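Local atomic coordinates of vanadium-dependent bromoperoxidase (Corallina officinalis, PDB entry 1QHB), a protein that catalyses the bromination of organic substrates with hydrogen peroxide and bromide, using a bound vanadate ion as cofactor and calcium for stability. Residues A[394-397]-A[398-402]; A[76-79]-A[80-84]; A[555-558]-A[559-563]; A[51-54]-A[55-58]; A[486-489]-A[490-494]. All coordinates share one frame; numbering follows the deposited sequence.

Contact 1 (A[394-397]-A[398-402]); sequences VRYQ and KFNIH. With PO4 (phosphate ion), chain G.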
loop_
_atom_site.group_PDB
_atom_site.type_symbol
_atom_site.label_atom_id
_atom_site.label_comp_id
_atom_site.label_asym_id
_atom_site.label_seq_id
_atom_site.Cartn_x
_atom_site.Cartn_y
_atom_site.Cartn_z
ATOM N N VAL A 394 -27.602 -18.081 15.310
ATOM C CA VAL A 394 -29.046 -18.421 15.313
ATOM C C VAL A 394 -29.883 -17.223 15.719
ATOM O O VAL A 394 -31.060 -17.181 15.280
ATOM C CB VAL A 394 -29.361 -19.676 16.162
ATOM C CG1 VAL A 394 -29.598 -19.362 17.615
ATOM C CG2 VAL A 394 -30.569 -20.394 15.600
ATOM N N ARG A 395 -29.362 -16.270 16.457
ATOM C CA ARG A 395 -30.143 -15.067 16.784
ATOM C C ARG A 395 -30.396 -14.208 15.554
ATOM O O ARG A 395 -31.419 -13.602 15.343
ATOM C CB ARG A 395 -29.431 -14.256 17.906
ATOM C CG ARG A 395 -29.536 -14.973 19.257
ATOM C CD ARG A 395 -30.846 -14.655 19.958
ATOM N NE ARG A 395 -31.235 -15.736 20.897
ATOM C CZ ARG A 395 -31.656 -15.451 22.134
ATOM N NH1 ARG A 395 -31.702 -14.181 22.551
ATOM N NH2 ARG A 395 -32.009 -16.405 22.970
ATOM N N TYR A 396 -29.474 -14.137 14.604
ATOM C CA TYR A 396 -29.621 -13.442 13.358
ATOM C C TYR A 396 -30.760 -14.101 12.584
ATOM O O TYR A 396 -31.623 -13.424 12.040
ATOM C CB TYR A 396 -28.308 -13.433 12.576
ATOM C CG TYR A 396 -28.428 -12.685 11.269
ATOM C CD1 TYR A 396 -28.646 -11.300 11.246
ATOM C CD2 TYR A 396 -28.315 -13.380 10.075
ATOM C CE1 TYR A 396 -28.756 -10.627 10.025
ATOM C CE2 TYR A 396 -28.425 -12.702 8.871
ATOM C CZ TYR A 396 -28.641 -11.340 8.844
ATOM O OH TYR A 396 -28.704 -10.730 7.611
ATOM N N GLN A 397 -30.806 -15.411 12.528
ATOM C CA GLN A 397 -31.860 -16.115 11.815
ATOM C C GLN A 397 -33.167 -15.874 12.567
ATOM O O GLN A 397 -34.174 -15.513 12.005
ATOM C CB GLN A 397 -31.571 -17.627 11.756
ATOM C CG GLN A 397 -30.336 -18.031 10.909
ATOM C CD GLN A 397 -30.474 -17.534 9.466
ATOM O OE1 GLN A 397 -31.455 -17.759 8.761
ATOM N NE2 GLN A 397 -29.486 -16.802 8.968
ATOM N N LYS A 398 -33.222 -16.081 13.887
ATOM C CA LYS A 398 -34.449 -15.948 14.635
ATOM C C LYS A 398 -35.115 -14.585 14.420
ATOM O O LYS A 398 -36.275 -14.508 14.094
ATOM C CB LYS A 398 -34.237 -16.093 16.150
ATOM C CG LYS A 398 -34.088 -17.471 16.711
ATOM C CD LYS A 398 -33.443 -17.367 18.097
ATOM C CE LYS A 398 -33.328 -18.768 18.737
ATOM N NZ LYS A 398 -34.678 -19.260 19.122
ATOM N N PHE A 399 -34.381 -13.527 14.747
ATOM C CA PHE A 399 -34.962 -12.194 14.759
ATOM C C PHE A 399 -34.809 -11.349 13.494
ATOM O O PHE A 399 -35.729 -10.578 13.185
ATOM C CB PHE A 399 -34.239 -11.448 15.876
ATOM C CG PHE A 399 -34.701 -11.671 17.264
ATOM C CD1 PHE A 399 -35.873 -11.081 17.741
ATOM C CD2 PHE A 399 -33.921 -12.440 18.147
ATOM C CE1 PHE A 399 -36.263 -11.322 19.068
ATOM C CE2 PHE A 399 -34.285 -12.636 19.460
ATOM C CZ PHE A 399 -35.476 -12.086 19.894
ATOM N N ASN A 400 -33.626 -11.408 12.859
ATOM C CA ASN A 400 -33.408 -10.508 11.744
ATOM C C ASN A 400 -33.969 -11.074 10.461
ATOM O O ASN A 400 -34.331 -10.232 9.641
ATOM C CB ASN A 400 -31.904 -10.220 11.574
ATOM C CG ASN A 400 -31.335 -9.552 12.810
ATOM O OD1 ASN A 400 -30.890 -10.221 13.759
ATOM N ND2 ASN A 400 -31.295 -8.206 12.810
ATOM N N ILE A 401 -34.031 -12.406 10.307
ATOM C CA ILE A 401 -34.542 -12.948 9.089
ATOM C C ILE A 401 -35.934 -13.564 9.165
ATOM O O ILE A 401 -36.847 -13.024 8.545
ATOM C CB ILE A 401 -33.582 -14.050 8.561
ATOM C CG1 ILE A 401 -32.155 -13.523 8.413
ATOM C CG2 ILE A 401 -34.068 -14.662 7.244
ATOM C CD1 ILE A 401 -31.997 -12.384 7.419
ATOM N N HIS A 402 -36.157 -14.729 9.791
ATOM C CA HIS A 402 -37.432 -15.405 9.687
ATOM C C HIS A 402 -38.518 -15.043 10.665
ATOM O O HIS A 402 -39.649 -15.174 10.247
ATOM C CB HIS A 402 -37.218 -16.928 9.827
ATOM C CG HIS A 402 -36.082 -17.424 8.969
ATOM N ND1 HIS A 402 -36.332 -17.766 7.666
ATOM C CD2 HIS A 402 -34.754 -17.610 9.197
ATOM C CE1 HIS A 402 -35.186 -18.156 7.097
ATOM N NE2 HIS A 402 -34.238 -18.078 8.006
HETATM P P PO4 G . -34.672 -22.223 22.323
HETATM O O1 PO4 G . -36.143 -22.200 22.546
HETATM O O2 PO4 G . -34.142 -23.616 22.269
HETATM O O3 PO4 G . -34.009 -21.468 23.400
HETATM O O4 PO4 G . -34.441 -21.562 20.985
#
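Gln397 and His402 meet through their side chains on the last turn of helix 376-402: NE2 of His402 donates to OE1 of Gln397 over 2.9 Å, and the acceptor lies in the plane of the imidazole while the donor lies in the plane of the amide. The two flat groups are nevertheless turned 53° against each other. Gln397 reaches this position by bending at chi2 (-58°), which lays its amide alongside the ring; its NE2 is held by Ser34. Here the backbone widens into a pi-type turn, with His402 N hydrogen-bonded to Gln397 O and Tyr396 O taking Asn400 N at 3.0 Å and, weakly, Ile401 N. The ring of Tyr396 is covered on one face by CG1 of Ile401, 4.3 Å from the centroid, a CH-pi contact, while CB of Asn400 comes within 3.4 Å of CD1. The amide of Asn400 is hydrogen-bonded beyond the helix to Asn83. Lys398 leaves the same helix in another direction. Its chain runs extended past Val394, whose CG1 lies 3.9 Å from CE, then bends at chi4 (-71°) to bring NZ 3.0 Å from O4 of the phosphate ion. That ion occupies the vanadate site, where Arg406, Arg545, His485 and His551 also bind it, and NZ also hydrogen-bonds to ND1 of His478 and the carbonyl O atoms of Pro479 and Gly482, four acceptors for three hydrogens.

Contact 2 (A[76-79]-A[80-84]); sequences LAFV and RAINS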
loop_
_atom_site.group_PDB
_atom_site.type_symbol
_atom_site.label_atom_id
_atom_site.label_comp_id
_atom_site.label_asym_id
_atom_site.label_seq_id
_atom_site.Cartn_x
_atom_site.Cartn_y
_atom_site.Cartn_z
ATOM N N LEU A 76 -43.949 -3.666 13.207
ATOM C CA LEU A 76 -43.044 -2.950 12.308
ATOM C C LEU A 76 -42.020 -2.139 13.080
ATOM O O LEU A 76 -40.870 -2.094 12.680
ATOM C CB LEU A 76 -43.808 -2.077 11.320
ATOM C CG LEU A 76 -44.712 -2.858 10.373
ATOM C CD1 LEU A 76 -45.704 -1.971 9.647
ATOM C CD2 LEU A 76 -43.863 -3.697 9.403
ATOM N N ALA A 77 -42.365 -1.598 14.241
ATOM C CA ALA A 77 -41.402 -0.848 15.071
ATOM C C ALA A 77 -40.437 -1.832 15.710
ATOM O O ALA A 77 -39.228 -1.586 15.819
ATOM C CB ALA A 77 -42.113 -0.040 16.157
ATOM N N PHE A 78 -40.964 -3.002 16.107
ATOM C CA PHE A 78 -40.173 -4.083 16.689
ATOM C C PHE A 78 -39.112 -4.569 15.703
ATOM O O PHE A 78 -37.940 -4.784 16.077
ATOM C CB PHE A 78 -41.116 -5.219 17.030
ATOM C CG PHE A 78 -40.556 -6.540 17.488
ATOM C CD1 PHE A 78 -39.767 -6.630 18.612
ATOM C CD2 PHE A 78 -40.859 -7.703 16.802
ATOM C CE1 PHE A 78 -39.278 -7.867 19.039
ATOM C CE2 PHE A 78 -40.371 -8.927 17.206
ATOM C CZ PHE A 78 -39.578 -9.007 18.342
ATOM N N VAL A 79 -39.464 -4.734 14.440
ATOM C CA VAL A 79 -38.486 -5.135 13.416
ATOM C C VAL A 79 -37.396 -4.092 13.269
ATOM O O VAL A 79 -36.198 -4.389 13.212
ATOM C CB VAL A 79 -39.194 -5.405 12.075
ATOM C CG1 VAL A 79 -38.192 -5.632 10.951
ATOM C CG2 VAL A 79 -39.980 -6.695 12.319
ATOM N N ARG A 80 -37.746 -2.800 13.242
ATOM C CA ARG A 80 -36.747 -1.752 13.106
ATOM C C ARG A 80 -35.804 -1.814 14.289
ATOM O O ARG A 80 -34.591 -1.695 14.144
ATOM C CB ARG A 80 -37.365 -0.352 13.026
ATOM C CG ARG A 80 -38.052 -0.069 11.700
ATOM C CD ARG A 80 -38.358 1.407 11.525
ATOM N NE ARG A 80 -39.344 1.883 12.464
ATOM C CZ ARG A 80 -40.670 1.834 12.433
ATOM N NH1 ARG A 80 -41.362 1.299 11.444
ATOM N NH2 ARG A 80 -41.351 2.388 13.432
ATOM N N ALA A 81 -36.361 -1.978 15.498
ATOM C CA ALA A 81 -35.528 -2.083 16.691
ATOM C C ALA A 81 -34.544 -3.250 16.634
ATOM O O ALA A 81 -33.431 -3.132 17.109
ATOM C CB ALA A 81 -36.390 -2.227 17.975
ATOM N N ILE A 82 -34.964 -4.390 16.099
ATOM C CA ILE A 82 -34.127 -5.565 15.960
ATOM C C ILE A 82 -32.934 -5.278 15.055
ATOM O O ILE A 82 -31.832 -5.777 15.206
ATOM C CB ILE A 82 -35.009 -6.663 15.303
ATOM C CG1 ILE A 82 -35.854 -7.349 16.378
ATOM C CG2 ILE A 82 -34.161 -7.671 14.539
ATOM C CD1 ILE A 82 -37.085 -8.070 15.793
ATOM N N ASN A 83 -33.147 -4.611 13.941
ATOM C CA ASN A 83 -32.134 -4.346 12.936
ATOM C C ASN A 83 -31.219 -3.204 13.343
ATOM O O ASN A 83 -30.118 -3.127 12.820
ATOM C CB ASN A 83 -32.834 -4.050 11.583
ATOM C CG ASN A 83 -33.326 -5.355 10.987
ATOM O OD1 ASN A 83 -32.788 -6.436 11.217
ATOM N ND2 ASN A 83 -34.368 -5.299 10.156
ATOM N N SER A 84 -31.607 -2.374 14.314
ATOM C CA SER A 84 -30.675 -1.305 14.696
ATOM C C SER A 84 -29.932 -1.681 15.959
ATOM O O SER A 84 -28.786 -1.303 16.114
ATOM C CB SER A 84 -31.394 0.027 14.920
ATOM O OG SER A 84 -31.880 0.055 16.256
#
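With chi1 at 172°, Phe78 carries CG opposite its own backbone N, and Ile82, one helical turn on, holds CG1 beside its N and extends at chi2 to CD1; together these torsions lay the methyl over the ring. This i to i+4 pair belongs to helix 72-84, a regular alpha-helix whose backbone bonds run from Ala81 N to Ala77 O (2.9 Å) and from Ile82 N to Phe78 O (3.0 Å). The side of the helix bearing Phe78 and Ile82 faces inward, where both press on Phe399 of helix 376-402, and Phe78 also meets the ring of Trp123.

The chain of Arg80 is extended at chi2 and then bends at chi3 (-67°), which lays the guanidinium flat against the preceding turn, with the carbonyl O of Leu76 and CA of Ala77 over one of its faces. NH2 comes 3.7 Å from CB of Ala77. A leucine in its place would probably leave the backbone around Leu76 and Ala77 without this flat cover and remove the group that touches Glu89. Val79 and Asn83 run side by side, CG1 of Val79 being 3.9 Å from ND2 of Asn83, whose OD1 accepts from Asn400. Phe583 of a neighbouring subunit packs on both. Over the Phe78 ring, CD1 of Ile82 sits 3.7 Å from the centroid and only 12° off the normal, a CH-pi contact over the centre of the ring.

Contact 3 (A[555-558]-A[559-563]); sequences DQFE and SLLLG
A serine hydroxyl folded back onto the preceding turn, together with a phenylalanine-leucine pair, makes this a local contact within helix 553-574, buried beside the vanadate site. OG of Ser559 donates to the carbonyl O of Asp555 over 2.6 Å, approaching nearly in line with the C=O bond, whereas the backbone N of Ser559 reaches the same oxygen at 3.2 Å from well above the carbonyl plane. Two donors therefore grip one acceptor. The hydroxyl is put there by chi1 of -63°, which sets OG beside its own backbone N, and it is also hydrogen-bonded to the backbone N of Ser483. An alanine here would probably leave Asp555 O with the longer backbone bond alone from this residue and Ser483 N without its hydroxyl mate.

In the vanadium haloperoxidase fold this helix closely follows His551, and its first turns form a second shell. The carboxylate of Asp555 accepts from ND1 of His551 and from Ser480 and is salt-bridged to Arg404, which probably fixes the orientation of that imidazole, while NE2 of Gln556 is hydrogen-bonded to the carbonyl O of Ala542 and to OG of Ser483. On another side of the helix, CG of Leu561 lies over one face of the Phe557 ring, and its CD1 is 3.9 Å from CE2 of Phe557. The same methyl lies 4.0 Å from OE1 of Glu558, whose chain bends at chi2 (-61°) and whose OE2 forms a salt bridge with Arg213.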
loop_
_atom_site.group_PDB
_atom_site.type_symbol
_atom_site.label_atom_id
_atom_site.label_comp_id
_atom_site.label_asym_id
_atom_site.label_seq_id
_atom_site.Cartn_x
_atom_site.Cartn_y
_atom_site.Cartn_z
ATOM N N ASP A 555 -37.165 -26.576 12.944
ATOM C CA ASP A 555 -36.370 -25.666 13.696
ATOM C C ASP A 555 -35.103 -26.380 14.207
ATOM O O ASP A 555 -33.995 -25.815 14.245
ATOM C CB ASP A 555 -37.084 -25.227 15.005
ATOM C CG ASP A 555 -38.328 -24.381 14.820
ATOM O OD1 ASP A 555 -38.600 -23.806 13.717
ATOM O OD2 ASP A 555 -39.005 -24.226 15.893
ATOM N N GLN A 556 -35.310 -27.584 14.736
ATOM C CA GLN A 556 -34.226 -28.368 15.327
ATOM C C GLN A 556 -33.233 -28.877 14.290
ATOM O O GLN A 556 -32.008 -28.658 14.365
ATOM C CB GLN A 556 -34.807 -29.540 16.159
ATOM C CG GLN A 556 -35.782 -29.100 17.233
ATOM C CD GLN A 556 -35.470 -27.799 17.916
ATOM O OE1 GLN A 556 -35.621 -26.713 17.384
ATOM N NE2 GLN A 556 -35.001 -27.760 19.141
ATOM N N PHE A 557 -33.767 -29.595 13.314
ATOM C CA PHE A 557 -32.865 -30.164 12.287
ATOM C C PHE A 557 -32.065 -29.070 11.584
ATOM O O PHE A 557 -30.854 -29.137 11.455
ATOM C CB PHE A 557 -33.603 -31.065 11.322
ATOM C CG PHE A 557 -32.699 -31.660 10.259
ATOM C CD1 PHE A 557 -31.856 -32.689 10.574
ATOM C CD2 PHE A 557 -32.737 -31.188 8.963
ATOM C CE1 PHE A 557 -31.042 -33.246 9.607
ATOM C CE2 PHE A 557 -31.914 -31.741 7.997
ATOM C CZ PHE A 557 -31.045 -32.787 8.315
ATOM N N GLU A 558 -32.712 -27.993 11.145
ATOM C CA GLU A 558 -31.935 -26.942 10.466
ATOM C C GLU A 558 -30.911 -26.272 11.370
ATOM O O GLU A 558 -29.857 -25.858 10.848
ATOM C CB GLU A 558 -32.872 -25.907 9.831
ATOM C CG GLU A 558 -33.757 -26.525 8.746
ATOM C CD GLU A 558 -32.961 -27.118 7.585
ATOM O OE1 GLU A 558 -31.755 -26.887 7.421
ATOM O OE2 GLU A 558 -33.546 -27.853 6.762
ATOM N N SER A 559 -31.188 -26.116 12.657
ATOM C CA SER A 559 -30.270 -25.477 13.573
ATOM C C SER A 559 -29.082 -26.409 13.863
ATOM O O SER A 559 -27.978 -25.939 14.111
ATOM C CB SER A 559 -30.947 -25.131 14.878
ATOM O OG SER A 559 -31.997 -24.217 14.798
ATOM N N LEU A 560 -29.310 -27.725 13.890
ATOM C CA LEU A 560 -28.198 -28.651 14.088
ATOM C C LEU A 560 -27.212 -28.454 12.918
ATOM O O LEU A 560 -26.027 -28.330 13.203
ATOM C CB LEU A 560 -28.705 -30.114 14.126
ATOM C CG LEU A 560 -29.465 -30.404 15.449
ATOM C CD1 LEU A 560 -30.321 -31.647 15.316
ATOM C CD2 LEU A 560 -28.439 -30.564 16.547
ATOM N N LEU A 561 -27.694 -28.397 11.674
ATOM C CA LEU A 561 -26.745 -28.190 10.586
ATOM C C LEU A 561 -26.001 -26.851 10.688
ATOM O O LEU A 561 -24.807 -26.814 10.382
ATOM C CB LEU A 561 -27.451 -28.228 9.213
ATOM C CG LEU A 561 -28.227 -29.508 8.921
ATOM C CD1 LEU A 561 -28.738 -29.469 7.464
ATOM C CD2 LEU A 561 -27.381 -30.730 9.134
ATOM N N LEU A 562 -26.678 -25.805 11.149
ATOM C CA LEU A 562 -26.025 -24.498 11.252
ATOM C C LEU A 562 -24.924 -24.513 12.296
ATOM O O LEU A 562 -23.827 -23.944 12.016
ATOM C CB LEU A 562 -27.037 -23.397 11.569
ATOM C CG LEU A 562 -26.568 -21.967 11.787
ATOM C CD1 LEU A 562 -26.141 -21.387 10.436
ATOM C CD2 LEU A 562 -27.596 -21.029 12.414
ATOM N N GLY A 563 -25.141 -25.200 13.426
ATOM C CA GLY A 563 -24.135 -25.196 14.469
ATOM C C GLY A 563 -22.930 -26.001 14.035
ATOM O O GLY A 563 -21.777 -25.737 14.439
#

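Contact 4 (A[51-54]-A[55-58]); sequences PSFI and GSFT
Phe53 and Ser56 close a type I beta turn, Ser56 N donating to the carbonyl O of Phe53 over 3.2 Å from far above the carbonyl plane. The side chain of Phe53 starts at CB, which lies 4.3 Å from CG2 of Thr58. Setting CG beside its own backbone N (chi1 -67°) swings the ring away from the turn. CD1 then has OG of Ser56 at 4.1 Å, near the ring plane and at its edge, a loose approach. CB of Pro51 covers one face toward the rim. Farther out the ring meets Phe75, their planes about 30° apart, and at its tip CZ packs 3.9 Å from CD2 of Leu76. The carbonyl O of Phe53 has a second link to the chain beyond the turn: a water donates to it weakly and is itself hydrogen-bonded to OG1 of Thr58 at 2.9 Å. The same hydroxyl is bonded to His63, and Phe57, pointing away from the turn, touches Pro479. A turn of this kind, with Ile54 and Gly55 at its corners, reverses the chain in the long loop between helices 11-28 and 72-84 and lays it against the start of the latter.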
loop_
_atom_site.group_PDB
_atom_site.type_symbol
_atom_site.label_atom_id
_atom_site.label_comp_id
_atom_site.label_asym_id
_atom_site.label_seq_id
_atom_site.Cartn_x
_atom_site.Cartn_y
_atom_site.Cartn_z
ATOM N N PRO A 51 -51.344 -5.926 6.914
ATOM C CA PRO A 51 -50.759 -7.209 7.249
ATOM C C PRO A 51 -51.208 -7.525 8.668
ATOM O O PRO A 51 -51.224 -6.642 9.540
ATOM C CB PRO A 51 -49.261 -7.016 7.076
ATOM C CG PRO A 51 -49.014 -5.547 7.127
ATOM C CD PRO A 51 -50.287 -4.853 6.711
ATOM N N SER A 52 -51.596 -8.789 8.896
ATOM C CA SER A 52 -52.055 -9.152 10.233
ATOM C C SER A 52 -50.956 -9.783 11.086
ATOM O O SER A 52 -51.104 -9.883 12.320
ATOM C CB SER A 52 -53.197 -10.168 10.070
ATOM O OG SER A 52 -52.650 -11.318 9.361
ATOM N N PHE A 53 -49.900 -10.285 10.451
ATOM C CA PHE A 53 -48.755 -10.885 11.112
ATOM C C PHE A 53 -49.093 -12.141 11.889
ATOM O O PHE A 53 -48.319 -12.466 12.780
ATOM C CB PHE A 53 -48.109 -9.851 12.042
ATOM C CG PHE A 53 -47.489 -8.730 11.245
ATOM C CD1 PHE A 53 -46.490 -8.975 10.311
ATOM C CD2 PHE A 53 -47.956 -7.440 11.422
ATOM C CE1 PHE A 53 -45.956 -7.947 9.522
ATOM C CE2 PHE A 53 -47.425 -6.396 10.658
ATOM C CZ PHE A 53 -46.428 -6.668 9.711
ATOM N N ILE A 54 -50.107 -12.948 11.500
ATOM C CA ILE A 54 -50.472 -14.142 12.228
ATOM C C ILE A 54 -49.462 -15.277 12.121
ATOM O O ILE A 54 -49.557 -16.266 12.881
ATOM C CB ILE A 54 -51.866 -14.706 11.792
ATOM C CG1 ILE A 54 -51.917 -15.104 10.337
ATOM C CG2 ILE A 54 -53.004 -13.703 12.103
ATOM C CD1 ILE A 54 -53.190 -15.764 9.863
ATOM N N GLY A 55 -48.546 -15.221 11.131
ATOM C CA GLY A 55 -47.617 -16.372 10.986
ATOM C C GLY A 55 -46.255 -15.938 11.532
ATOM O O GLY A 55 -45.280 -16.665 11.339
ATOM N N SER A 56 -46.235 -14.812 12.251
ATOM C CA SER A 56 -45.012 -14.260 12.771
ATOM C C SER A 56 -44.909 -14.250 14.292
ATOM O O SER A 56 -45.917 -14.193 15.001
ATOM C CB SER A 56 -44.863 -12.758 12.334
ATOM O OG SER A 56 -44.876 -12.732 10.899
ATOM N N PHE A 57 -43.667 -14.203 14.792
ATOM C CA PHE A 57 -43.529 -14.158 16.257
ATOM C C PHE A 57 -44.007 -12.812 16.744
ATOM O O PHE A 57 -43.431 -11.827 16.336
ATOM C CB PHE A 57 -42.061 -14.271 16.639
ATOM C CG PHE A 57 -41.739 -14.129 18.084
ATOM C CD1 PHE A 57 -41.891 -15.164 18.975
ATOM C CD2 PHE A 57 -41.226 -12.907 18.546
ATOM C CE1 PHE A 57 -41.574 -14.990 20.310
ATOM C CE2 PHE A 57 -40.870 -12.750 19.870
ATOM C CZ PHE A 57 -41.074 -13.783 20.744
ATOM N N THR A 58 -45.018 -12.739 17.602
ATOM C CA THR A 58 -45.435 -11.437 18.090
ATOM C C THR A 58 -45.608 -11.541 19.602
ATOM O O THR A 58 -46.283 -10.676 20.187
ATOM C CB THR A 58 -46.755 -10.957 17.504
ATOM O OG1 THR A 58 -47.750 -11.914 17.926
ATOM C CG2 THR A 58 -46.788 -10.906 15.976
HETATM O O HOH W 1 -49.297 -13.270 15.840
#

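Contact 5 (A[486-489]-A[490-494]); sequences AVVA and GACVT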
loop_
_atom_site.group_PDB
_atom_site.type_symbol
_atom_site.label_atom_id
_atom_site.label_comp_id
_atom_site.label_asym_id
_atom_site.label_seq_id
_atom_site.Cartn_x
_atom_site.Cartn_y
_atom_site.Cartn_z
ATOM N N ALA A 486 -30.672 -26.382 19.907
ATOM C CA ALA A 486 -30.215 -27.168 18.761
ATOM C C ALA A 486 -28.991 -26.576 18.076
ATOM O O ALA A 486 -28.117 -27.368 17.680
ATOM C CB ALA A 486 -31.349 -27.399 17.798
ATOM N N VAL A 487 -28.848 -25.220 18.059
ATOM C CA VAL A 487 -27.637 -24.735 17.380
ATOM C C VAL A 487 -26.405 -25.084 18.185
ATOM O O VAL A 487 -25.305 -25.360 17.715
ATOM C CB VAL A 487 -27.712 -23.240 17.020
ATOM C CG1 VAL A 487 -27.404 -22.335 18.231
ATOM C CG2 VAL A 487 -26.634 -22.948 15.969
ATOM N N VAL A 488 -26.522 -25.010 19.513
ATOM C CA VAL A 488 -25.434 -25.304 20.421
ATOM C C VAL A 488 -25.134 -26.797 20.409
ATOM O O VAL A 488 -23.970 -27.184 20.445
ATOM C CB VAL A 488 -25.735 -24.807 21.842
ATOM C CG1 VAL A 488 -24.753 -25.351 22.872
ATOM C CG2 VAL A 488 -25.716 -23.272 21.854
ATOM N N ALA A 489 -26.199 -27.612 20.347
ATOM C CA ALA A 489 -26.012 -29.063 20.302
ATOM C C ALA A 489 -25.126 -29.365 19.084
ATOM O O ALA A 489 -24.122 -30.069 19.204
ATOM C CB ALA A 489 -27.352 -29.813 20.193
ATOM N N GLY A 490 -25.511 -28.830 17.950
ATOM C CA GLY A 490 -24.804 -29.085 16.725
ATOM C C GLY A 490 -23.343 -28.717 16.772
ATOM O O GLY A 490 -22.511 -29.462 16.258
ATOM N N ALA A 491 -23.061 -27.511 17.273
ATOM C CA ALA A 491 -21.669 -27.096 17.354
ATOM C C ALA A 491 -20.896 -27.948 18.358
ATOM O O ALA A 491 -19.751 -28.267 18.059
ATOM C CB ALA A 491 -21.616 -25.642 17.792
ATOM N N CYS A 492 -21.423 -28.142 19.556
ATOM C CA CYS A 492 -20.744 -28.883 20.573
ATOM C C CYS A 492 -20.499 -30.364 20.203
ATOM O O CYS A 492 -19.393 -30.838 20.447
ATOM C CB CYS A 492 -21.547 -28.781 21.898
ATOM S SG CYS A 492 -21.609 -27.149 22.646
ATOM N N VAL A 493 -21.447 -31.104 19.623
ATOM C CA VAL A 493 -21.141 -32.496 19.333
ATOM C C VAL A 493 -20.178 -32.592 18.138
ATOM O O VAL A 493 -19.438 -33.549 18.090
ATOM C CB VAL A 493 -22.355 -33.444 19.201
ATOM C CG1 VAL A 493 -23.222 -33.447 20.465
ATOM C CG2 VAL A 493 -23.161 -33.099 17.974
ATOM N N THR A 494 -20.118 -31.604 17.258
ATOM C CA THR A 494 -19.141 -31.535 16.175
ATOM C C THR A 494 -17.745 -31.431 16.783
ATOM O O THR A 494 -16.892 -32.268 16.411
ATOM C CB THR A 494 -19.430 -30.347 15.241
ATOM O OG1 THR A 494 -20.705 -30.619 14.662
ATOM C CG2 THR A 494 -18.416 -30.226 14.095
#
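Val488 and Cys492, one turn apart on helix 484-499, point their side chains to the same flank of the helix, and CG1 of the valine comes 3.6 Å from SG of the cysteine. Each is turned toward the other by its first torsion: Val488 sends CG1 opposite its backbone N, on the side of its carbonyl carbon (chi1 168°), while Cys492 sends SG back beside its own N (chi1 -67°), which also places the sulfur 3.2 Å from the carbonyl O of Val488. That oxygen receives the backbone N of Cys492 at 2.9 Å in a nearly straight bond. Val493 brings CG2 to 3.4 Å from the carbonyl O of Ala489, which its own N also reaches at 2.9 Å. Thr494 turns OG1 beside its own N (chi1 -63°), as Cys492 does its sulfur, and donates to the carbonyl O of Gly490 over 2.7 Å, satisfying its hydroxyl inside the helix. Between these larger side chains the helix is built from small residues, Ala486, Ala489, Gly490 and Ala491, which probably allow other helices to come close. Helix 553-574 lies against Ala486 through Gln556 and Ser559, and Ala538 of helix 530-548 touches Ala489 and Val493. Tyr339 of helix 337-349 reaches Ala489, Cys492 and Val493, while Val487, Val488 and Ala491 rest on helix 376-402; helix 484-499, beginning at Gly484 of the vanadate site, is thus packed against four other helices.

Overall arrangement
Contacts 3 and 5 lie closest, their centres 8 Å apart, with CD2 of Leu560 packed 3.4 Å from the carbonyl O of Ala486. Contact 1 joins this helical core to the periphery: CG1 of Val394 meets CG1 of Val487 at 3.7 Å, and ND2 of Asn400 is 2.8 Å from OD1 of Asn83 in contact 2, a probable hydrogen bond. Contact 4 touches contact 2 but stays about 5 Å from contact 1 at the nearest atoms. The phosphate in the vanadate site is bound directly by Lys398 of contact 1, while Asp555 and Gln556 of contact 3 hydrogen-bond to His551 and Ser483, which also bind it. Contacts 1 and 2 touch the same two neighbouring subunits.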